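Local coordinates for protein mariner Mos1 transposase (Drosophila mauritiana, PDB 4MDB) that cuts the Mos1 transposon out of DNA and inserts it at a new site by a metal-dependent cut-and-paste mechanism, here represented by its RNase H-like catalytic domain bound to raltegravir, at residues A[2-6]-A[7-11]; A[21-24]-A[25-29]; A[97-100]-A[101-105]; A[112-115]-A[116-119]. The protein carries 1 engineered substitution. All blocks are in the same frame, centred on the assembly; numbering follows the deposited sequence.

Contact 1. Residues A[2-6]-A[7-11]; sequences HELNE and RQMER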
loop_
_atom_site.group_PDB
_atom_site.type_symbol
_atom_site.label_atom_id
_atom_site.label_comp_id
_atom_site.label_asym_id
_atom_site.label_seq_id
_atom_site.Cartn_x
_atom_site.Cartn_y
_atom_site.Cartn_z
ATOM N N HIS A 2 15.561 6.171 11.706
ATOM C CA HIS A 2 14.682 6.562 12.860
ATOM C C HIS A 2 14.858 5.605 14.046
ATOM O O HIS A 2 14.666 4.391 13.902
ATOM C CB HIS A 2 13.208 6.584 12.416
ATOM C CG HIS A 2 12.284 7.250 13.390
ATOM N ND1 HIS A 2 12.203 8.621 13.525
ATOM C CD2 HIS A 2 11.389 6.732 14.268
ATOM C CE1 HIS A 2 11.303 8.916 14.448
ATOM N NE2 HIS A 2 10.794 7.788 14.914
ATOM N N GLU A 3 15.257 6.146 15.204
ATOM C CA GLU A 3 15.195 5.396 16.466
ATOM C C GLU A 3 13.730 5.348 16.933
ATOM O O GLU A 3 13.081 6.384 17.183
ATOM C CB GLU A 3 16.097 6.009 17.562
ATOM C CG GLU A 3 17.593 5.686 17.450
ATOM C CD GLU A 3 18.089 4.672 18.495
ATOM O OE1 GLU A 3 18.914 5.045 19.382
ATOM O OE2 GLU A 3 17.659 3.496 18.435
ATOM N N LEU A 4 13.213 4.136 17.070
ATOM C CA LEU A 4 11.884 3.951 17.595
ATOM C C LEU A 4 11.866 4.170 19.104
ATOM O O LEU A 4 12.732 3.677 19.840
ATOM C CB LEU A 4 11.395 2.531 17.291
ATOM C CG LEU A 4 11.204 2.138 15.813
ATOM C CD1 LEU A 4 11.158 0.632 15.630
ATOM C CD2 LEU A 4 9.934 2.781 15.276
ATOM N N ASN A 5 10.853 4.835 19.596
ATOM C CA ASN A 5 10.749 4.925 21.038
ATOM C C ASN A 5 9.889 3.800 21.587
ATOM O O ASN A 5 9.385 2.959 20.808
ATOM C CB ASN A 5 10.179 6.303 21.434
ATOM C CG ASN A 5 8.780 6.543 20.907
ATOM O OD1 ASN A 5 7.975 5.644 20.768
ATOM N ND2 ASN A 5 8.472 7.801 20.694
ATOM N N GLU A 6 9.677 3.824 22.892
ATOM C CA GLU A 6 8.990 2.770 23.585
ATOM C C GLU A 6 7.550 2.582 23.108
ATOM O O GLU A 6 7.115 1.450 22.887
ATOM C CB GLU A 6 9.049 2.982 25.094
ATOM C CG GLU A 6 10.470 2.732 25.633
ATOM C CD GLU A 6 11.003 1.304 25.389
ATOM O OE1 GLU A 6 12.236 1.118 25.153
ATOM O OE2 GLU A 6 10.186 0.357 25.457
ATOM N N ARG A 7 6.848 3.694 22.937
ATOM C CA ARG A 7 5.435 3.692 22.475
ATOM C C ARG A 7 5.346 3.049 21.083
ATOM O O ARG A 7 4.503 2.209 20.836
ATOM C CB ARG A 7 4.915 5.145 22.350
ATOM C CG ARG A 7 3.440 5.273 22.005
ATOM C CD ARG A 7 3.037 6.751 21.852
ATOM N NE ARG A 7 3.833 7.382 20.786
ATOM C CZ ARG A 7 4.609 8.471 20.911
ATOM N NH1 ARG A 7 4.680 9.177 22.054
ATOM N NH2 ARG A 7 5.310 8.875 19.849
ATOM N N GLN A 8 6.273 3.416 20.231
ATOM C CA GLN A 8 6.297 2.956 18.820
ATOM C C GLN A 8 6.602 1.465 18.716
ATOM O O GLN A 8 5.993 0.739 17.888
ATOM C CB GLN A 8 7.271 3.757 18.009
ATOM C CG GLN A 8 6.898 5.266 17.882
ATOM C CD GLN A 8 8.043 6.176 17.507
ATOM O OE1 GLN A 8 9.187 5.783 17.435
ATOM N NE2 GLN A 8 7.724 7.448 17.295
ATOM N N MET A 9 7.530 1.008 19.540
ATOM C CA MET A 9 7.915 -0.425 19.502
ATOM C C MET A 9 6.795 -1.233 20.108
ATOM O O MET A 9 6.487 -2.346 19.640
ATOM C CB MET A 9 9.251 -0.651 20.236
ATOM C CG MET A 9 10.458 -0.069 19.535
ATOM S SD MET A 9 12.003 -0.464 20.396
ATOM C CE MET A 9 11.990 0.726 21.715
ATOM N N GLU A 10 6.104 -0.704 21.103
ATOM C CA GLU A 10 5.016 -1.447 21.752
ATOM C C GLU A 10 3.849 -1.612 20.741
ATOM O O GLU A 10 3.304 -2.724 20.610
ATOM C CB GLU A 10 4.619 -0.731 23.024
ATOM C CG GLU A 10 3.234 -0.761 23.580
ATOM C CD GLU A 10 3.119 0.297 24.705
ATOM O OE1 GLU A 10 2.570 1.394 24.462
ATOM O OE2 GLU A 10 3.672 0.098 25.811
ATOM N N ARG A 11 3.534 -0.528 20.043
ATOM C CA ARG A 11 2.417 -0.533 19.036
ATOM C C ARG A 11 2.739 -1.520 17.903
ATOM O O ARG A 11 1.883 -2.390 17.518
ATOM C CB ARG A 11 2.164 0.847 18.472
ATOM C CG ARG A 11 0.938 0.894 17.508
ATOM C CD ARG A 11 0.136 2.175 17.698
ATOM N NE ARG A 11 -0.844 2.460 16.622
ATOM C CZ ARG A 11 -0.754 3.427 15.702
ATOM N NH1 ARG A 11 0.312 4.240 15.628
ATOM N NH2 ARG A 11 -1.736 3.556 14.815
#
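The side-chain amide of Gln8 lies stacked against that of Asn5, their planes 27° apart and Gln8 CD 3.5 Å from Asn5 CG, although the two side chains run at about a right angle to each other. With CG of Asn5 set between its backbone N and carbonyl carbon (chi1 62°), OD1 is turned back over the first turn of helix 6-25. There Asn5 OD1 accepts from Gln8 N at 2.9 Å, the donor standing almost in line with the side-chain C=O bond. Gln8, extended beyond CG, returns the bond: its OE1 accepts from Asn5 N, also at 2.9 Å, but this N-H arrives from above the amide, 47° out of the carbonyl plane. The reciprocal pair is a capping box with Asn5 as N-cap, and it supplies Gln8 N, in the first turn of the helix, with a side-chain acceptor. Regular helical bonding begins with Asn5 O, which accepts from Met9 N at 3.0 Å. Over one face of the Arg7 guanidinium sits Asn5 ND2, 3.4 Å from Arg7 NH2, with the amide and guanidinium nearly perpendicular. On the apolar flank Leu4 CB meets Met9 CG at 3.6 Å; Leu4 also touches Tyr223 and Met9 touches Lys222, both near the C-terminus. Gln8 OE1 further approaches the imidazole edge of the poorly ordered His2, lying near the ring plane 3.6 Å from His2 NE2. His2 stacks on Tyr156, a residue of the raltegravir pocket, and its side chain comes within about 6 Å of the bound drug.

Contact 2. Residues A[21-24]-A[25-29]; sequences SRYK and RKSFL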
loop_
_atom_site.group_PDB
_atom_site.type_symbol
_atom_site.label_atom_id
_atom_site.label_comp_id
_atom_site.label_asym_id
_atom_site.label_seq_id
_atom_site.Cartn_x
_atom_site.Cartn_y
_atom_site.Cartn_z
ATOM N N SER A 21 -1.696 -13.788 15.045
ATOM C CA SER A 21 -2.648 -14.728 15.657
ATOM C C SER A 21 -3.937 -14.895 14.831
ATOM O O SER A 21 -4.472 -15.991 14.685
ATOM C CB SER A 21 -2.963 -14.409 17.110
ATOM O OG SER A 21 -3.697 -13.251 17.193
ATOM N N ARG A 22 -4.411 -13.815 14.253
ATOM C CA ARG A 22 -5.528 -13.915 13.283
ATOM C C ARG A 22 -5.137 -14.788 12.116
ATOM O O ARG A 22 -5.888 -15.669 11.708
ATOM C CB ARG A 22 -5.961 -12.550 12.755
ATOM C CG ARG A 22 -7.081 -12.687 11.679
ATOM C CD ARG A 22 -7.543 -11.322 11.331
ATOM N NE ARG A 22 -8.543 -11.333 10.250
ATOM C CZ ARG A 22 -9.137 -10.227 9.797
ATOM N NH1 ARG A 22 -8.771 -9.053 10.264
ATOM N NH2 ARG A 22 -10.034 -10.307 8.852
ATOM N N TYR A 23 -3.969 -14.543 11.531
ATOM C CA TYR A 23 -3.481 -15.289 10.380
ATOM C C TYR A 23 -3.455 -16.755 10.660
ATOM O O TYR A 23 -3.850 -17.526 9.819
ATOM C CB TYR A 23 -2.130 -14.768 9.915
ATOM C CG TYR A 23 -1.424 -15.641 8.920
ATOM C CD1 TYR A 23 -1.822 -15.707 7.564
ATOM C CD2 TYR A 23 -0.402 -16.473 9.336
ATOM C CE1 TYR A 23 -1.182 -16.528 6.660
ATOM C CE2 TYR A 23 0.231 -17.315 8.440
ATOM C CZ TYR A 23 -0.144 -17.368 7.123
ATOM O OH TYR A 23 0.551 -18.221 6.312
ATOM N N LYS A 24 -2.992 -17.104 11.858
ATOM C CA LYS A 24 -2.868 -18.528 12.218
ATOM C C LYS A 24 -4.231 -19.189 12.328
ATOM O O LYS A 24 -4.354 -20.367 11.975
ATOM C CB LYS A 24 -2.042 -18.648 13.492
ATOM C CG LYS A 24 -0.579 -18.303 13.170
ATOM C CD LYS A 24 0.292 -18.407 14.390
ATOM C CE LYS A 24 1.781 -18.312 14.074
ATOM N NZ LYS A 24 2.413 -17.817 15.325
ATOM N N ARG A 25 -5.234 -18.472 12.814
ATOM C CA ARG A 25 -6.587 -19.015 12.914
ATOM C C ARG A 25 -7.135 -19.193 11.490
ATOM O O ARG A 25 -7.651 -20.240 11.179
ATOM C CB ARG A 25 -7.519 -18.139 13.736
ATOM C CG ARG A 25 -7.390 -18.294 15.252
ATOM C CD ARG A 25 -8.345 -17.416 16.090
ATOM N NE ARG A 25 -7.784 -16.102 16.443
ATOM C CZ ARG A 25 -8.047 -14.929 15.851
ATOM N NH1 ARG A 25 -7.445 -13.813 16.304
ATOM N NH2 ARG A 25 -8.904 -14.845 14.826
ATOM N N LYS A 26 -7.001 -18.167 10.618
ATOM C CA LYS A 26 -7.594 -18.234 9.270
ATOM C C LYS A 26 -6.897 -17.272 8.372
ATOM O O LYS A 26 -7.054 -16.119 8.579
ATOM C CB LYS A 26 -9.067 -17.935 9.277
ATOM C CG LYS A 26 -9.754 -18.129 7.919
ATOM C CD LYS A 26 -11.150 -17.559 8.008
ATOM C CE LYS A 26 -11.970 -17.743 6.759
ATOM N NZ LYS A 26 -12.839 -16.515 6.602
ATOM N N SER A 27 -6.080 -17.751 7.451
ATOM C CA SER A 27 -5.386 -16.811 6.567
ATOM C C SER A 27 -6.321 -15.911 5.819
ATOM O O SER A 27 -7.299 -16.386 5.251
ATOM C CB SER A 27 -4.481 -17.518 5.561
ATOM O OG SER A 27 -3.863 -16.597 4.737
ATOM N N PHE A 28 -6.004 -14.607 5.731
ATOM C CA PHE A 28 -6.843 -13.602 5.078
ATOM C C PHE A 28 -6.059 -12.858 4.040
ATOM O O PHE A 28 -6.507 -11.838 3.448
ATOM C CB PHE A 28 -7.359 -12.624 6.112
ATOM C CG PHE A 28 -6.272 -12.002 6.968
ATOM C CD1 PHE A 28 -5.836 -12.617 8.170
ATOM C CD2 PHE A 28 -5.723 -10.808 6.616
ATOM C CE1 PHE A 28 -4.900 -12.044 8.968
ATOM C CE2 PHE A 28 -4.720 -10.247 7.416
ATOM C CZ PHE A 28 -4.318 -10.845 8.590
ATOM N N LEU A 29 -4.865 -13.327 3.764
ATOM C CA LEU A 29 -3.977 -12.549 2.927
ATOM C C LEU A 29 -4.433 -12.332 1.481
ATOM O O LEU A 29 -4.106 -11.314 0.838
ATOM C CB LEU A 29 -2.627 -13.218 2.844
ATOM C CG LEU A 29 -1.919 -13.484 4.145
ATOM C CD1 LEU A 29 -0.581 -14.082 3.791
ATOM C CD2 LEU A 29 -1.777 -12.279 5.059
HETATM O O HOH W 1 -8.889 -14.328 9.339
#
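Arg22 stretches fully extended across the Phe28 ring, its guanidinium over one face in a cation-pi contact. Arg22 CZ stands 4.5 Å from the ring centroid, 16° off the normal, and the two planes are inclined by 35°. Nearer the helix, Arg22 CG packs 3.5 Å from Phe28 CE1, while the edge of the same ring meets Tyr23 N. With CG between its backbone N and carbonyl carbon (chi1 53°), Phe28 turns its ring back toward the helix end, against the Arg22 chain. A water in the guanidinium plane accepts from Arg22 NE at 3.1 Å and donates to Lys26 O at 2.7 Å, and Arg22 NH1 forms a salt bridge with Glu149, so the flat group is held at both ends. Arg25 bends at chi3 and lays one face of its guanidinium along the helix backbone, Arg25 NH1 3.6 Å from Arg22 CA. The Tyr23 ring is approached obliquely by Ser27 OG, 3.3 Å from Tyr23 CE1, and by Leu29 CD1; Tyr23 and Leu29 both also pack on Pro210 and Trp213 of helix 209-218. Lys26 N still donates to Arg22 O at 2.9 Å, but its phi and psi are no longer helical: this is the C-terminal end of helix 6-25, where the chain turns toward strand 32-42 of the RNase H-like fold.

Contact 3. Residues A[97-100]-A[101-105]; sequences ARYQ and QQLIN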
loop_
_atom_site.group_PDB
_atom_site.type_symbol
_atom_site.label_atom_id
_atom_site.label_comp_id
_atom_site.label_asym_id
_atom_site.label_seq_id
_atom_site.Cartn_x
_atom_site.Cartn_y
_atom_site.Cartn_z
ATOM N N ALA A 97 -9.803 15.314 0.633
ATOM C CA ALA A 97 -10.785 15.208 -0.431
ATOM C C ALA A 97 -10.293 14.366 -1.597
ATOM O O ALA A 97 -11.057 13.610 -2.226
ATOM C CB ALA A 97 -11.203 16.608 -0.940
ATOM N N ARG A 98 -9.002 14.512 -1.884
ATOM C CA ARG A 98 -8.390 13.739 -2.942
ATOM C C ARG A 98 -8.349 12.284 -2.573
ATOM O O ARG A 98 -8.596 11.453 -3.443
ATOM C CB ARG A 98 -6.991 14.194 -3.257
ATOM C CG ARG A 98 -6.503 13.465 -4.523
ATOM C CD ARG A 98 -5.164 13.996 -4.996
ATOM N NE ARG A 98 -5.254 15.438 -5.216
ATOM C CZ ARG A 98 -5.659 15.992 -6.350
ATOM N NH1 ARG A 98 -5.984 15.240 -7.417
ATOM N NH2 ARG A 98 -5.705 17.319 -6.421
ATOM N N TYR A 99 -8.045 11.984 -1.316
ATOM C CA TYR A 99 -7.914 10.551 -0.922
ATOM C C TYR A 99 -9.312 9.894 -0.988
ATOM O O TYR A 99 -9.422 8.726 -1.407
ATOM C CB TYR A 99 -7.297 10.356 0.458
ATOM C CG TYR A 99 -6.807 8.959 0.674
ATOM C CD1 TYR A 99 -5.838 8.441 -0.063
ATOM C CD2 TYR A 99 -7.325 8.187 1.693
ATOM C CE1 TYR A 99 -5.381 7.131 0.175
ATOM C CE2 TYR A 99 -6.893 6.883 1.903
ATOM C CZ TYR A 99 -5.882 6.406 1.150
ATOM O OH TYR A 99 -5.363 5.111 1.373
ATOM N N GLN A 100 -10.343 10.632 -0.559
ATOM C CA GLN A 100 -11.701 10.114 -0.590
ATOM C C GLN A 100 -12.083 9.755 -2.001
ATOM O O GLN A 100 -12.588 8.664 -2.254
ATOM C CB GLN A 100 -12.649 11.176 -0.000
ATOM C CG GLN A 100 -14.130 10.972 -0.110
ATOM C CD GLN A 100 -14.795 11.960 0.835
ATOM O OE1 GLN A 100 -14.565 13.177 0.768
ATOM N NE2 GLN A 100 -15.517 11.440 1.777
ATOM N N GLN A 101 -11.797 10.646 -2.948
ATOM C CA GLN A 101 -12.074 10.394 -4.345
ATOM C C GLN A 101 -11.257 9.231 -4.948
ATOM O O GLN A 101 -11.756 8.445 -5.735
ATOM C CB GLN A 101 -11.899 11.672 -5.170
ATOM C CG GLN A 101 -12.551 11.560 -6.503
ATOM C CD GLN A 101 -14.052 11.149 -6.376
ATOM O OE1 GLN A 101 -14.827 11.725 -5.587
ATOM N NE2 GLN A 101 -14.420 10.105 -7.092
ATOM N N GLN A 102 -9.997 9.126 -4.535
ATOM C CA GLN A 102 -9.222 8.000 -4.891
ATOM C C GLN A 102 -9.829 6.656 -4.445
ATOM O O GLN A 102 -9.748 5.714 -5.211
ATOM C CB GLN A 102 -7.823 8.184 -4.318
ATOM C CG GLN A 102 -7.028 9.247 -5.120
ATOM C CD GLN A 102 -5.650 9.448 -4.566
ATOM O OE1 GLN A 102 -5.431 9.256 -3.370
ATOM N NE2 GLN A 102 -4.706 9.828 -5.410
ATOM N N LEU A 103 -10.288 6.581 -3.224
ATOM C CA LEU A 103 -10.859 5.339 -2.709
ATOM C C LEU A 103 -12.083 4.977 -3.513
ATOM O O LEU A 103 -12.289 3.813 -3.830
ATOM C CB LEU A 103 -11.182 5.417 -1.252
ATOM C CG LEU A 103 -10.043 5.632 -0.240
ATOM C CD1 LEU A 103 -10.607 5.758 1.127
ATOM C CD2 LEU A 103 -9.111 4.449 -0.300
ATOM N N ILE A 104 -12.908 5.997 -3.803
ATOM C CA ILE A 104 -14.088 5.749 -4.659
ATOM C C ILE A 104 -13.710 5.245 -6.054
ATOM O O ILE A 104 -14.304 4.303 -6.560
ATOM C CB ILE A 104 -14.995 6.977 -4.680
ATOM C CG1 ILE A 104 -15.652 7.143 -3.309
ATOM C CG2 ILE A 104 -16.022 6.893 -5.823
ATOM C CD1 ILE A 104 -16.199 8.539 -3.026
ATOM N N ASN A 105 -12.701 5.822 -6.701
ATOM C CA ASN A 105 -12.241 5.361 -7.974
ATOM C C ASN A 105 -11.606 3.966 -7.908
ATOM O O ASN A 105 -11.759 3.170 -8.763
ATOM C CB ASN A 105 -11.238 6.356 -8.522
ATOM C CG ASN A 105 -11.874 7.700 -8.774
ATOM O OD1 ASN A 105 -13.067 7.759 -8.884
ATOM N ND2 ASN A 105 -11.091 8.780 -8.860
#
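Gln102 N donates to Arg98 O at 2.9 Å, and Leu103 N reaches Tyr99 O at the same length. These are ordinary i to i+4 bonds of helix 96-113, which packs against the sheet of the RNase H-like catalytic domain. Two side chains approach the Tyr99 ring. Leu103 CG lies over one face, offset toward the rim, and its methyl CD1 is 4.0 Å from Tyr99 CE2; Gln102 OE1 comes in obliquely, 3.4 Å from Tyr99 CD1, its amide steeply turned against the ring. With CG anti to the carbonyl carbon (chi1 -74°) and the chain extended beyond it, the Gln102 amide passes between Tyr99 and the aliphatic part of Arg98, and NE2 is engaged by Glu86 of strand 81-87. Tyr99 is buried near the magnesium site: its hydroxyl is hydrogen-bonded to His128 ND1, its ring stacks with His134, and its side chain lies about 7 Å from that of the magnesium ligand Asp129. Gln100 leaves from another side of the helix and donates through NE2 to Thr142. The exposed Gln101 bends at chi2, and its NE2 donates to Asn105 OD1 at 3.2 Å from above that carbonyl plane.

Contact 4. Residues A[112-115]-A[116-119]; sequences RKRP and EYQK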
loop_
_atom_site.group_PDB
_atom_site.type_symbol
_atom_site.label_atom_id
_atom_site.label_comp_id
_atom_site.label_asym_id
_atom_site.label_seq_id
_atom_site.Cartn_x
_atom_site.Cartn_y
_atom_site.Cartn_z
ATOM N N ARG A 112 -14.384 -3.903 -11.505
ATOM C CA ARG A 112 -14.046 -4.280 -12.851
ATOM C C ARG A 112 -12.985 -5.361 -12.965
ATOM O O ARG A 112 -13.010 -6.192 -13.873
ATOM C CB ARG A 112 -13.588 -3.011 -13.592
ATOM C CG ARG A 112 -13.293 -3.244 -15.078
ATOM C CD ARG A 112 -13.027 -1.910 -15.791
ATOM N NE ARG A 112 -11.888 -1.183 -15.221
ATOM C CZ ARG A 112 -10.629 -1.462 -15.419
ATOM N NH1 ARG A 112 -10.219 -2.467 -16.194
ATOM N NH2 ARG A 112 -9.725 -0.711 -14.803
ATOM N N LYS A 113 -11.992 -5.370 -12.057
ATOM C CA LYS A 113 -10.818 -6.239 -12.209
ATOM C C LYS A 113 -10.757 -7.433 -11.266
ATOM O O LYS A 113 -9.934 -8.305 -11.465
ATOM C CB LYS A 113 -9.539 -5.442 -12.008
ATOM C CG LYS A 113 -9.157 -4.597 -13.185
ATOM C CD LYS A 113 -8.186 -3.570 -12.690
ATOM C CE LYS A 113 -6.806 -4.209 -12.640
ATOM N NZ LYS A 113 -6.536 -4.909 -13.917
ATOM N N ARG A 114 -11.593 -7.418 -10.246
ATOM C CA ARG A 114 -11.653 -8.467 -9.242
ATOM C C ARG A 114 -13.055 -9.004 -9.020
ATOM O O ARG A 114 -13.780 -8.624 -8.090
ATOM C CB ARG A 114 -11.048 -7.940 -7.943
ATOM C CG ARG A 114 -9.608 -7.500 -8.089
ATOM C CD ARG A 114 -8.599 -8.635 -8.228
ATOM N NE ARG A 114 -7.200 -8.206 -8.247
ATOM C CZ ARG A 114 -6.517 -7.776 -9.305
ATOM N NH1 ARG A 114 -7.087 -7.668 -10.525
ATOM N NH2 ARG A 114 -5.291 -7.404 -9.201
ATOM N N PRO A 115 -13.486 -9.941 -9.881
ATOM C CA PRO A 115 -14.843 -10.523 -9.744
ATOM C C PRO A 115 -15.280 -11.054 -8.383
ATOM O O PRO A 115 -16.459 -10.983 -8.035
ATOM C CB PRO A 115 -14.825 -11.665 -10.796
ATOM C CG PRO A 115 -13.875 -11.150 -11.856
ATOM C CD PRO A 115 -12.779 -10.468 -11.056
ATOM N N GLU A 116 -14.372 -11.627 -7.627
ATOM C CA GLU A 116 -14.669 -12.064 -6.262
ATOM C C GLU A 116 -15.201 -10.917 -5.424
ATOM O O GLU A 116 -16.001 -11.120 -4.522
ATOM C CB GLU A 116 -13.414 -12.712 -5.653
ATOM C CG GLU A 116 -12.163 -11.813 -5.564
ATOM C CD GLU A 116 -11.236 -11.730 -6.834
ATOM O OE1 GLU A 116 -10.002 -11.683 -6.611
ATOM O OE2 GLU A 116 -11.671 -11.647 -8.022
ATOM N N TYR A 117 -14.803 -9.700 -5.752
ATOM C CA TYR A 117 -15.332 -8.531 -5.047
ATOM C C TYR A 117 -16.617 -8.003 -5.670
ATOM O O TYR A 117 -17.465 -7.552 -4.955
ATOM C CB TYR A 117 -14.305 -7.401 -4.916
ATOM C CG TYR A 117 -13.111 -7.852 -4.160
ATOM C CD1 TYR A 117 -13.250 -8.470 -2.938
ATOM C CD2 TYR A 117 -11.837 -7.687 -4.656
ATOM C CE1 TYR A 117 -12.161 -8.914 -2.255
ATOM C CE2 TYR A 117 -10.739 -8.101 -3.953
ATOM C CZ TYR A 117 -10.921 -8.705 -2.743
ATOM O OH TYR A 117 -9.895 -9.143 -2.048
ATOM N N GLN A 118 -16.746 -8.056 -6.990
ATOM C CA GLN A 118 -17.953 -7.493 -7.606
ATOM C C GLN A 118 -19.124 -8.265 -7.038
ATOM O O GLN A 118 -20.129 -7.732 -6.803
ATOM C CB GLN A 118 -17.922 -7.526 -9.141
ATOM C CG GLN A 118 -19.246 -7.805 -9.852
ATOM C CD GLN A 118 -19.136 -8.916 -10.867
ATOM O OE1 GLN A 118 -18.437 -8.809 -11.853
ATOM N NE2 GLN A 118 -19.810 -10.013 -10.593
ATOM N N LYS A 119 -18.943 -9.574 -6.887
ATOM C CA LYS A 119 -20.033 -10.467 -6.511
ATOM C C LYS A 119 -20.326 -10.449 -5.017
ATOM O O LYS A 119 -21.281 -11.076 -4.556
ATOM C CB LYS A 119 -19.730 -11.898 -6.966
ATOM C CG LYS A 119 -19.146 -11.995 -8.365
ATOM C CD LYS A 119 -19.184 -13.423 -8.882
ATOM C CE LYS A 119 -18.589 -13.521 -10.278
ATOM N NZ LYS A 119 -17.764 -14.749 -10.444
#
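Pro115, Arg114 and Glu116 form the tight corner between helix 96-113 and the short helix 115-118. Arg114 is both the first residue to leave the longer helix and the N-cap of the shorter one, and Pro115 opens the new turn, a place where a residue without an N-H is readily accepted. Arg114 O takes two backbone donors, Tyr117 N at 2.8 Å from above the carbonyl plane and Gln118 N at 3.2 Å. The Glu116 side chain folds back over the corner. Its CG lies between the backbone N and carbonyl carbon (chi1 60°), and a second bend brings Glu116 OE2 to 3.4 Å from Pro115 CD. The same carboxylate runs alongside Arg114 with its plane nearly parallel to the guanidinium, Glu116 OE1 lying 3.7 Å from Arg114 CD. The opposite charges are near but not in contact, Arg114 NE being 4.8 Å from Glu116 OE1; the nearby helix start would probably also favour the charge of the Glu116 carboxylate. Arg114 CB packs obliquely on the Tyr117 ring, 3.4 Å from Tyr117 CD2. Farther out, Arg114 NH1 bonds back to Lys113 O at 3.1 Å, within the guanidinium plane. Arg114 NE makes a salt bridge to Asp78 at the end of strand 69-78, and the buried Tyr117 packs on Arg31, before strand 32-42, and on His122 and Val124, before strand 125-127.

In the fold
The four contacts pair off on two helices. Contacts 1 and 2 mark the start and the end of helix 6-25, their centres 25 Å apart; contact 3 lies near the start of helix 96-113, and contact 4 is the turn that follows its end. Contact 1 is a surface contact with no buried residue and relies on reciprocal side-chain-to-backbone hydrogen bonds, whereas contacts 2, 3 and 4 are partly buried and each sets an aromatic side chain inward. Arginines of contacts 2 and 4 both reach strand carboxylates, but in contact 2 the guanidinium also lies over a ring face. Contact 3 approaches the metal site through Tyr99; contact 1 nears the drug through His2; contacts 2 and 4 lie away from both.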